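Side-chain contacts in endo-beta-mannanase (Rhizomucor miehei, PDB 4QP0), which probably hydrolyses internal beta-1,4-mannosidic linkages at random in mannans, galactomannans and glucomannans, as a secreted family 5 glycoside hydrolase with a TIM-barrel fold: residues 117-120 / 121-125; 203-206 / 207-210; 272-275 / 276-280; 344-348 / 349-353. All blocks are in the same frame, centred on the assembly; numbering follows the deposited sequence.

Contact 1: 117-120 / 121-125. With SO4 (sulfate ion), chain B.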
loop_
_atom_site.group_PDB
_atom_site.type_symbol
_atom_site.label_atom_id
_atom_site.label_comp_id
_atom_site.label_asym_id
_atom_site.label_seq_id
_atom_site.Cartn_x
_atom_site.Cartn_y
_atom_site.Cartn_z
ATOM N N MET A 117 -2.453 -11.756 -7.008
ATOM C CA MET A 117 -2.148 -12.019 -8.419
ATOM C C MET A 117 -2.332 -13.478 -8.797
ATOM O O MET A 117 -2.759 -13.782 -9.908
ATOM C CB MET A 117 -0.705 -11.640 -8.749
ATOM C CG MET A 117 -0.350 -10.181 -8.581
ATOM S SD MET A 117 1.433 -9.983 -8.721
ATOM C CE MET A 117 1.580 -8.236 -8.362
ATOM N N ASP A 118 -1.976 -14.373 -7.880
ATOM C CA ASP A 118 -1.977 -15.813 -8.153
ATOM C C ASP A 118 -3.378 -16.350 -8.507
ATOM O O ASP A 118 -3.505 -17.338 -9.241
ATOM C CB ASP A 118 -1.353 -16.596 -6.975
ATOM C CG ASP A 118 0.190 -16.535 -6.953
ATOM O OD1 ASP A 118 0.805 -15.942 -7.875
ATOM O OD2 ASP A 118 0.792 -17.094 -6.007
ATOM N N TYR A 119 -4.415 -15.687 -7.995
ATOM C CA TYR A 119 -5.800 -16.041 -8.311
ATOM C C TYR A 119 -6.089 -15.843 -9.801
ATOM O O TYR A 119 -6.734 -16.683 -10.437
ATOM C CB TYR A 119 -6.774 -15.214 -7.469
ATOM C CG TYR A 119 -8.191 -15.757 -7.453
ATOM C CD1 TYR A 119 -8.663 -16.501 -6.367
ATOM C CD2 TYR A 119 -9.061 -15.526 -8.521
ATOM C CE1 TYR A 119 -9.959 -16.998 -6.352
ATOM C CE2 TYR A 119 -10.357 -16.020 -8.510
ATOM C CZ TYR A 119 -10.799 -16.750 -7.427
ATOM O OH TYR A 119 -12.082 -17.233 -7.426
ATOM N N TYR A 120 -5.610 -14.722 -10.342
ATOM C CA TYR A 120 -5.699 -14.426 -11.762
ATOM C C TYR A 120 -4.982 -15.506 -12.576
ATOM O O TYR A 120 -5.529 -16.030 -13.544
ATOM C CB TYR A 120 -5.040 -13.082 -12.071
ATOM C CG TYR A 120 -5.751 -11.831 -11.596
ATOM C CD1 TYR A 120 -6.551 -11.086 -12.468
ATOM C CD2 TYR A 120 -5.572 -11.353 -10.290
ATOM C CE1 TYR A 120 -7.176 -9.921 -12.050
ATOM C CE2 TYR A 120 -6.189 -10.187 -9.863
ATOM C CZ TYR A 120 -6.988 -9.473 -10.741
ATOM O OH TYR A 120 -7.598 -8.316 -10.314
ATOM N N VAL A 121 -3.758 -15.827 -12.164
ATOM C CA VAL A 121 -2.891 -16.747 -12.899
ATOM C C VAL A 121 -3.459 -18.170 -12.951
ATOM O O VAL A 121 -3.444 -18.807 -14.008
ATOM C CB VAL A 121 -1.451 -16.748 -12.331
ATOM C CG1 VAL A 121 -0.536 -17.627 -13.172
ATOM C CG2 VAL A 121 -0.901 -15.331 -12.280
ATOM N N LYS A 122 -3.950 -18.653 -11.812
ATOM C CA LYS A 122 -4.549 -19.978 -11.706
ATOM C C LYS A 122 -5.748 -20.105 -12.637
ATOM O O LYS A 122 -5.789 -21.001 -13.489
ATOM C CB LYS A 122 -4.969 -20.248 -10.257
ATOM C CG LYS A 122 -5.728 -21.550 -10.033
ATOM C CD LYS A 122 -6.210 -21.706 -8.597
ATOM C CE LYS A 122 -7.033 -20.511 -8.126
ATOM N NZ LYS A 122 -8.289 -20.906 -7.422
ATOM N N ASN A 123 -6.698 -19.183 -12.488
ATOM C CA ASN A 123 -7.980 -19.248 -13.193
ATOM C C ASN A 123 -7.941 -18.890 -14.685
ATOM O O ASN A 123 -8.833 -19.287 -15.439
ATOM C CB ASN A 123 -9.040 -18.438 -12.445
ATOM C CG ASN A 123 -9.356 -19.018 -11.075
ATOM O OD1 ASN A 123 -8.953 -18.470 -10.052
ATOM N ND2 ASN A 123 -10.070 -20.137 -11.051
ATOM N N PHE A 124 -6.917 -18.155 -15.116
ATOM C CA PHE A 124 -6.742 -17.869 -16.551
ATOM C C PHE A 124 -5.926 -18.928 -17.314
ATOM O O PHE A 124 -5.905 -18.937 -18.548
ATOM C CB PHE A 124 -6.176 -16.461 -16.775
ATOM C CG PHE A 124 -7.233 -15.395 -16.868
ATOM C CD1 PHE A 124 -7.990 -15.246 -18.030
ATOM C CD2 PHE A 124 -7.479 -14.543 -15.795
ATOM C CE1 PHE A 124 -8.972 -14.270 -18.118
ATOM C CE2 PHE A 124 -8.455 -13.563 -15.875
ATOM C CZ PHE A 124 -9.205 -13.427 -17.036
ATOM N N GLY A 125 -5.269 -19.819 -16.573
ATOM C CA GLY A 125 -4.521 -20.925 -17.163
ATOM C C GLY A 125 -3.013 -20.747 -17.141
ATOM O O GLY A 125 -2.284 -21.563 -17.699
HETATM S S SO4 B . -12.407 -19.922 -5.080
HETATM O O1 SO4 B . -11.715 -20.248 -6.345
HETATM O O2 SO4 B . -13.284 -21.047 -4.675
HETATM O O3 SO4 B . -11.405 -19.682 -4.012
HETATM O O4 SO4 B . -13.224 -18.698 -5.291
#

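Contact 2: 203-206 / 207-210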
loop_
_atom_site.group_PDB
_atom_site.type_symbol
_atom_site.label_atom_id
_atom_site.label_comp_id
_atom_site.label_asym_id
_atom_site.label_seq_id
_atom_site.Cartn_x
_atom_site.Cartn_y
_atom_site.Cartn_z
ATOM N N SER A 203 -0.189 1.935 -14.392
ATOM C CA SER A 203 -0.294 3.276 -13.799
ATOM C C SER A 203 -0.800 4.287 -14.826
ATOM O O SER A 203 -1.569 5.183 -14.485
ATOM C CB SER A 203 1.025 3.735 -13.157
ATOM O OG SER A 203 2.076 3.831 -14.106
ATOM N N GLU A 204 -0.386 4.129 -16.084
ATOM C CA GLU A 204 -0.935 4.946 -17.168
ATOM C C GLU A 204 -2.421 4.667 -17.371
ATOM O O GLU A 204 -3.201 5.597 -17.558
ATOM C CB GLU A 204 -0.145 4.787 -18.471
ATOM C CG GLU A 204 1.113 5.649 -18.518
ATOM C CD GLU A 204 2.075 5.279 -19.646
ATOM O OE1 GLU A 204 1.753 4.379 -20.464
ATOM O OE2 GLU A 204 3.168 5.892 -19.707
ATOM N N TYR A 205 -2.816 3.399 -17.301
ATOM C CA TYR A 205 -4.236 3.054 -17.408
ATOM C C TYR A 205 -5.062 3.704 -16.292
ATOM O O TYR A 205 -6.149 4.219 -16.557
ATOM C CB TYR A 205 -4.458 1.540 -17.443
ATOM C CG TYR A 205 -5.917 1.151 -17.604
ATOM C CD1 TYR A 205 -6.571 1.296 -18.835
ATOM C CD2 TYR A 205 -6.650 0.646 -16.523
ATOM C CE1 TYR A 205 -7.909 0.948 -18.981
ATOM C CE2 TYR A 205 -7.987 0.296 -16.659
ATOM C CZ TYR A 205 -8.609 0.444 -17.889
ATOM O OH TYR A 205 -9.933 0.096 -18.025
ATOM N N ILE A 206 -4.549 3.678 -15.060
ATOM C CA ILE A 206 -5.191 4.396 -13.952
ATOM C C ILE A 206 -5.274 5.891 -14.270
ATOM O O ILE A 206 -6.337 6.496 -14.114
ATOM C CB ILE A 206 -4.489 4.155 -12.587
ATOM C CG1 ILE A 206 -4.636 2.691 -12.163
ATOM C CG2 ILE A 206 -5.049 5.078 -11.503
ATOM C CD1 ILE A 206 -3.781 2.303 -10.974
ATOM N N LYS A 207 -4.180 6.477 -14.749
ATOM C CA LYS A 207 -4.164 7.908 -15.061
ATOM C C LYS A 207 -5.164 8.347 -16.143
ATOM O O LYS A 207 -5.697 9.459 -16.076
ATOM C CB LYS A 207 -2.747 8.382 -15.404
ATOM C CG LYS A 207 -1.817 8.498 -14.200
ATOM C CD LYS A 207 -2.212 9.632 -13.256
ATOM C CE LYS A 207 -1.173 9.796 -12.161
ATOM N NZ LYS A 207 -1.319 11.087 -11.446
ATOM N N SER A 208 -5.427 7.477 -17.122
ATOM C CA SER A 208 -6.369 7.786 -18.204
ATOM C C SER A 208 -7.826 7.861 -17.736
ATOM O O SER A 208 -8.595 8.668 -18.251
ATOM C CB SER A 208 -6.212 6.810 -19.389
ATOM O OG SER A 208 -6.749 5.527 -19.103
ATOM N N ILE A 209 -8.207 7.032 -16.765
ATOM C CA ILE A 209 -9.525 7.159 -16.124
ATOM C C ILE A 209 -9.548 8.258 -15.047
ATOM O O ILE A 209 -10.436 9.113 -15.025
ATOM C CB ILE A 209 -9.999 5.828 -15.497
ATOM C CG1 ILE A 209 -10.033 4.694 -16.544
ATOM C CG2 ILE A 209 -11.347 6.005 -14.810
ATOM C CD1 ILE A 209 -11.256 4.683 -17.442
ATOM N N ASP A 210 -8.565 8.236 -14.157
ATOM C CA ASP A 210 -8.586 9.105 -12.977
ATOM C C ASP A 210 -7.493 10.169 -13.044
ATOM O O ASP A 210 -6.305 9.876 -12.881
ATOM C CB ASP A 210 -8.454 8.257 -11.707
ATOM C CG ASP A 210 -8.517 9.082 -10.413
ATOM O OD1 ASP A 210 -8.221 10.298 -10.399
ATOM O OD2 ASP A 210 -8.846 8.480 -9.377
#

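Contact 3: 272-275 / 276-280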
loop_
_atom_site.group_PDB
_atom_site.type_symbol
_atom_site.label_atom_id
_atom_site.label_comp_id
_atom_site.label_asym_id
_atom_site.label_seq_id
_atom_site.Cartn_x
_atom_site.Cartn_y
_atom_site.Cartn_z
ATOM N N VAL A 272 18.260 2.039 9.513
ATOM C CA VAL A 272 18.423 3.476 9.428
ATOM C C VAL A 272 18.993 3.833 8.062
ATOM O O VAL A 272 18.502 4.738 7.398
ATOM C CB VAL A 272 19.357 4.015 10.522
ATOM C CG1 VAL A 272 19.693 5.473 10.257
ATOM C CG2 VAL A 272 18.725 3.856 11.896
ATOM N N GLN A 273 20.034 3.124 7.645
ATOM C CA GLN A 273 20.605 3.337 6.308
ATOM C C GLN A 273 19.564 3.149 5.197
ATOM O O GLN A 273 19.606 3.844 4.188
ATOM C CB GLN A 273 21.819 2.427 6.072
ATOM C CG GLN A 273 22.536 2.675 4.754
ATOM C CD GLN A 273 23.470 3.868 4.823
ATOM O OE1 GLN A 273 24.539 3.783 5.423
ATOM N NE2 GLN A 273 23.085 4.976 4.191
ATOM N N TRP A 274 18.629 2.228 5.403
ATOM C CA TRP A 274 17.572 1.928 4.431
ATOM C C TRP A 274 16.631 3.091 4.227
ATOM O O TRP A 274 16.259 3.406 3.081
ATOM C CB TRP A 274 16.807 0.701 4.910
ATOM C CG TRP A 274 15.689 0.196 4.026
ATOM C CD1 TRP A 274 14.334 0.141 4.330
ATOM C CD2 TRP A 274 15.800 -0.400 2.687
ATOM N NE1 TRP A 274 13.621 -0.418 3.299
ATOM C CE2 TRP A 274 14.433 -0.759 2.283
ATOM C CE3 TRP A 274 16.846 -0.655 1.816
ATOM C CZ2 TRP A 274 14.155 -1.346 1.051
ATOM C CZ3 TRP A 274 16.552 -1.252 0.574
ATOM C CH2 TRP A 274 15.238 -1.583 0.206
ATOM N N ILE A 275 16.239 3.733 5.334
ATOM C CA ILE A 275 15.380 4.922 5.304
ATOM C C ILE A 275 16.114 6.077 4.620
ATOM O O ILE A 275 15.623 6.635 3.637
ATOM C CB ILE A 275 14.922 5.351 6.730
ATOM C CG1 ILE A 275 14.074 4.255 7.382
ATOM C CG2 ILE A 275 14.143 6.665 6.693
ATOM C CD1 ILE A 275 14.116 4.261 8.894
ATOM N N LYS A 276 17.288 6.428 5.151
ATOM C CA LYS A 276 18.140 7.477 4.579
ATOM C C LYS A 276 18.271 7.305 3.061
ATOM O O LYS A 276 18.132 8.273 2.309
ATOM C CB LYS A 276 19.525 7.467 5.235
ATOM C CG LYS A 276 19.561 7.974 6.667
ATOM C CD LYS A 276 20.834 7.560 7.390
ATOM C CE LYS A 276 21.932 8.608 7.321
ATOM N NZ LYS A 276 22.834 8.422 6.154
ATOM N N ASP A 277 18.534 6.073 2.621
ATOM C CA ASP A 277 18.664 5.762 1.185
ATOM C C ASP A 277 17.413 6.098 0.375
ATOM O O ASP A 277 17.517 6.587 -0.744
ATOM C CB ASP A 277 19.075 4.304 0.957
ATOM C CG ASP A 277 20.532 4.035 1.336
ATOM O OD1 ASP A 277 21.308 5.011 1.504
ATOM O OD2 ASP A 277 20.902 2.842 1.479
ATOM N N HIS A 278 16.237 5.845 0.938
ATOM C CA HIS A 278 14.992 6.232 0.276
ATOM C C HIS A 278 14.671 7.704 0.392
ATOM O O HIS A 278 14.115 8.282 -0.545
ATOM C CB HIS A 278 13.832 5.360 0.737
ATOM C CG HIS A 278 13.983 3.906 0.353
ATOM N ND1 HIS A 278 13.430 3.391 -0.753
ATOM C CD2 HIS A 278 14.673 2.868 0.967
ATOM C CE1 HIS A 278 13.746 2.087 -0.846
ATOM N NE2 HIS A 278 14.509 1.771 0.208
ATOM N N ALA A 279 15.025 8.328 1.517
ATOM C CA ALA A 279 14.905 9.782 1.668
ATOM C C ALA A 279 15.801 10.521 0.685
ATOM O O ALA A 279 15.476 11.621 0.252
ATOM C CB ALA A 279 15.219 10.216 3.095
ATOM N N ALA A 280 16.934 9.918 0.349
ATOM C CA ALA A 280 17.845 10.463 -0.652
ATOM C C ALA A 280 17.244 10.345 -2.051
ATOM O O ALA A 280 17.390 11.249 -2.869
ATOM C CB ALA A 280 19.188 9.751 -0.587
HETATM O O HOH W 1 23.538 5.459 7.524
#

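Contact 4: 344-348 / 349-353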
loop_
_atom_site.group_PDB
_atom_site.type_symbol
_atom_site.label_atom_id
_atom_site.label_comp_id
_atom_site.label_asym_id
_atom_site.label_seq_id
_atom_site.Cartn_x
_atom_site.Cartn_y
_atom_site.Cartn_z
ATOM N N ASP A 344 2.376 2.418 26.049
ATOM C CA ASP A 344 3.543 3.046 25.425
ATOM C C ASP A 344 3.260 3.523 23.990
ATOM O O ASP A 344 4.155 3.535 23.136
ATOM C CB ASP A 344 4.749 2.092 25.461
ATOM C CG ASP A 344 4.431 0.705 24.900
ATOM O OD1 ASP A 344 3.328 0.508 24.344
ATOM O OD2 ASP A 344 5.295 -0.193 25.026
ATOM N N ILE A 345 2.015 3.925 23.750
ATOM C CA ILE A 345 1.568 4.422 22.450
ATOM C C ILE A 345 2.243 5.737 22.030
ATOM O O ILE A 345 2.473 5.975 20.844
ATOM C CB ILE A 345 0.020 4.531 22.411
ATOM C CG1 ILE A 345 -0.486 4.657 20.970
ATOM C CG2 ILE A 345 -0.494 5.638 23.338
ATOM C CD1 ILE A 345 -0.078 3.499 20.088
ATOM N N ALA A 346 2.571 6.576 23.009
ATOM C CA ALA A 346 3.235 7.844 22.755
ATOM C C ALA A 346 4.580 7.653 22.073
ATOM O O ALA A 346 4.904 8.358 21.119
ATOM C CB ALA A 346 3.401 8.629 24.050
ATOM N N THR A 347 5.367 6.702 22.566
ATOM C CA THR A 347 6.716 6.519 22.050
ATOM C C THR A 347 6.804 5.562 20.849
ATOM O O THR A 347 7.799 5.573 20.132
ATOM C CB THR A 347 7.734 6.166 23.160
ATOM O OG1 THR A 347 7.327 4.979 23.838
ATOM C CG2 THR A 347 7.836 7.313 24.161
ATOM N N THR A 348 5.764 4.763 20.626
ATOM C CA THR A 348 5.696 3.912 19.431
ATOM C C THR A 348 5.037 4.627 18.246
ATOM O O THR A 348 5.374 4.372 17.086
ATOM C CB THR A 348 4.947 2.583 19.696
ATOM O OG1 THR A 348 3.654 2.849 20.248
ATOM C CG2 THR A 348 5.712 1.704 20.663
ATOM N N VAL A 349 4.095 5.525 18.539
ATOM C CA VAL A 349 3.211 6.066 17.504
ATOM C C VAL A 349 2.964 7.563 17.650
ATOM O O VAL A 349 3.068 8.308 16.673
ATOM C CB VAL A 349 1.847 5.340 17.508
ATOM C CG1 VAL A 349 0.853 6.050 16.601
ATOM C CG2 VAL A 349 1.996 3.880 17.092
ATOM N N THR A 350 2.643 7.988 18.873
ATOM C CA THR A 350 2.076 9.318 19.121
ATOM C C THR A 350 3.063 10.477 18.976
ATOM O O THR A 350 2.779 11.442 18.253
ATOM C CB THR A 350 1.294 9.358 20.463
ATOM O OG1 THR A 350 -0.077 9.055 20.201
ATOM C CG2 THR A 350 1.372 10.718 21.160
ATOM N N ASN A 351 4.213 10.377 19.643
ATOM C CA ASN A 351 5.238 11.416 19.556
ATOM C C ASN A 351 5.550 11.795 18.118
ATOM O O ASN A 351 5.666 12.976 17.796
ATOM C CB ASN A 351 6.514 10.985 20.280
ATOM C CG ASN A 351 6.376 11.054 21.795
ATOM O OD1 ASN A 351 5.347 11.494 22.327
ATOM N ND2 ASN A 351 7.414 10.608 22.498
ATOM N N HIS A 352 5.659 10.784 17.258
ATOM C CA HIS A 352 6.012 10.988 15.862
ATOM C C HIS A 352 4.887 11.546 15.044
ATOM O O HIS A 352 5.122 12.361 14.145
ATOM C CB HIS A 352 6.504 9.686 15.249
ATOM C CG HIS A 352 6.970 9.818 13.820
ATOM N ND1 HIS A 352 7.954 10.659 13.452
ATOM C CD2 HIS A 352 6.555 9.163 12.659
ATOM C CE1 HIS A 352 8.159 10.549 12.125
ATOM N NE2 HIS A 352 7.300 9.635 11.643
ATOM N N ALA A 353 3.661 11.106 15.324
ATOM C CA ALA A 353 2.486 11.579 14.589
ATOM C C ALA A 353 2.347 13.096 14.711
ATOM O O ALA A 353 2.154 13.789 13.705
ATOM C CB ALA A 353 1.228 10.873 15.070
HETATM O O HOH W 2 6.088 8.308 18.197
#

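Contact 1: 117-120 / 121-125
Tyr119 meets Lys122 and Asn123 across the last turn of helix 116-124, just before a Schellman motif closes the helix at Gly125 on the outside of this TIM-barrel enzyme. CG anti to the backbone N (chi1 -165°) points the tyrosine ring outward from the helix, leaning toward its C-terminal end, where Lys122 and Asn123 can meet it. One end of the Asn123 amide lies over a face of the ring, nearer the rim than the middle, and the two planes are inclined at 43°, so they do not stack flat. Lys122 approaches obliquely. Its long chain bends near the tip and brings NZ to 4.8 Å from the centroid of the Tyr119 ring, an off-centre cation-pi contact. A phenol suits this place because its hydroxyl also has polar work: Tyr119 OH donates to O4 of a sulfate ion at 2.8 Å, in the plane of the ring, and is also bonded to Trp69 N. Ser61 holds the same ion, probably derived from the crystallisation liquor. Phe124 turns its ring edge to the backbone, CD2 lying 3.3 Å from Tyr120 O. Gly125 has positive phi, where a CB would jam against the preceding carbonyl; its N makes two weak bonds, to Val121 O and Lys122 O.

Contact 2: 203-206 / 207-210
From Ser203 to Asp210 the backbone keeps the alpha-helical pattern to the end of helix 192-209, Lys207 N bonding to Ser203 O, although Ile209 N reaches Tyr205 O only weakly, at 3.5 Å. Ser208 gives that same carbonyl a firmer donor: Ser208 OG donates to Tyr205 O at 2.9 Å. Its hydroxyl stands between its own backbone N and carbonyl carbon (chi1 74°), which turns it back onto the preceding turn, and it meets the carbonyl at a C=O...OG angle of 124°, well off the C=O direction. A small hydroxyl suits this exposed position, since it takes its partner from the backbone itself. The Tyr205 ring stands beside it, CD1 4.2 Å from Ser208 OG. The helix joins the parallel strands 167-171 and 214-216, a beta-alpha-beta crossover of the TIM barrel; Tyr205 packs on Lys143 and Ser147 of helix 136-151, and apolar Ile206 faces inward to Val215 and Ile146. Lys207 touches the preceding turn with the base of its chain, CG 3.3 Å from Ser203 O; bent at chi2, the rest leads away from the helix and takes NZ to a salt bridge with Asp251. Asp210 leaves helical angles while its N still bonds to Ile206 O at 2.8 Å. Its carboxylate is gripped on both oxygens: OD1 takes Asn212 N in an Asx turn, and OD2 takes His213 ND1 and Trp170 NE1.

Contact 3: 272-275 / 276-280
Trp274 and His278, one turn apart on helix 270-284, make the tight half of this contact. The imidazole presents its edge to the face of the indole, over the six-membered ring, with centroids 4.3 Å apart and planes at 71°, a T-shaped pair. CG of Trp274 is anti to the backbone N (chi1 -178°), and the indole projects outward from the helix with one face turned to the imidazole edge, while Trp274 NE1 is tied to His256 O. Phe255 and Phe223 stack on the imidazole, so flat aromatic residues suit this buried side, where they can fit face and edge together.

Polar and charged side chains make up the outer side. Gln273 bends at chi2, and its NE2 donates to Asp277 OD1 at 3.2 Å, approaching from above the carboxylate plane, 42° out of it. Asp277 OD2 bonds to Tyr233 OH, so each carboxylate oxygen has a partner. Lys276 touches Val272 through methylene and methyl, CD to CG1 at 3.7 Å. Its NZ is linked to Gln273 OE1 through one water by weak bonds, a loose arrangement on a surface that also meets a crystal neighbour.

Helix 270-284, with its aromatic pair buried and its polar side chains outward, joins the parallel strands 253-257 and 289-294 in a beta-alpha-beta unit of the (beta/alpha)8 barrel.

Contact 4: 344-348 / 349-353
Ile345 O is gripped by two backbone donors, Thr350 N at 2.8 Å and Val349 N at 2.9 Å. This forked acceptor belongs to a wider, pi-type turn at the start of helix 345-358, where bonds reach one residue further than in an alpha helix. The next carbonyl continues the pattern: Asn351 N donates to Ala346 O at 2.6 Å, in the carbonyl plane and on a lone pair. A water also donates to Ala346 O and accepts from His352 N at 2.7 Å, bridging the wider turn.

The widening sets Thr350 against the backbone of Ala346, its CB only 3.4 Å from Ala346 CA; a residue as small as alanine suits this close approach, Thr350 CG2 coming near its methyl as well. On the outer side Thr347 and Asn351 lie side by side pointing the same way, with Thr347 CG2 3.7 Å from Asn351 ND2; short polar side chains are at home on this exposed surface. Inward, Ile345 has CG1 anti to the backbone N (chi1 -164°) and a bent end, so that its CD1 meets Val349 CG2 at 3.7 Å. Both branched residues pack on Ile338, and Ile345 also on Leu47 of helix 34-47.

The altered register implies a change of partners. His352 N takes the bridging water, while Thr348 O, which would be its acceptor in a regular alpha helix, receives Gln310 NE2 of helix 299-315, consistent with the irregular turn giving up a bond within the helix while its carbonyl bonds to the neighbouring helix.

All four contacts are local, each within one helix, and none touches another. Contacts 1 and 2 stand on opposite sides of the chain's centre from contact 4; contacts 3 and 4 come nearest, about 9 Å between closest atoms, and both pack on helix 299-315. Contacts 1 and 2 share helix 136-151 as a neighbour and lie at helix ends, where glycine or a multiply bonded aspartate closes the last turn. Contact 3, in mid-helix, depends on buried aromatic rings, and contact 4 on shifted backbone bonds near a helix start. Each is only partly buried: Asp118 and Asp210 are buried with partners of their own, whereas Lys122, Gln273 and Asn351 are exposed.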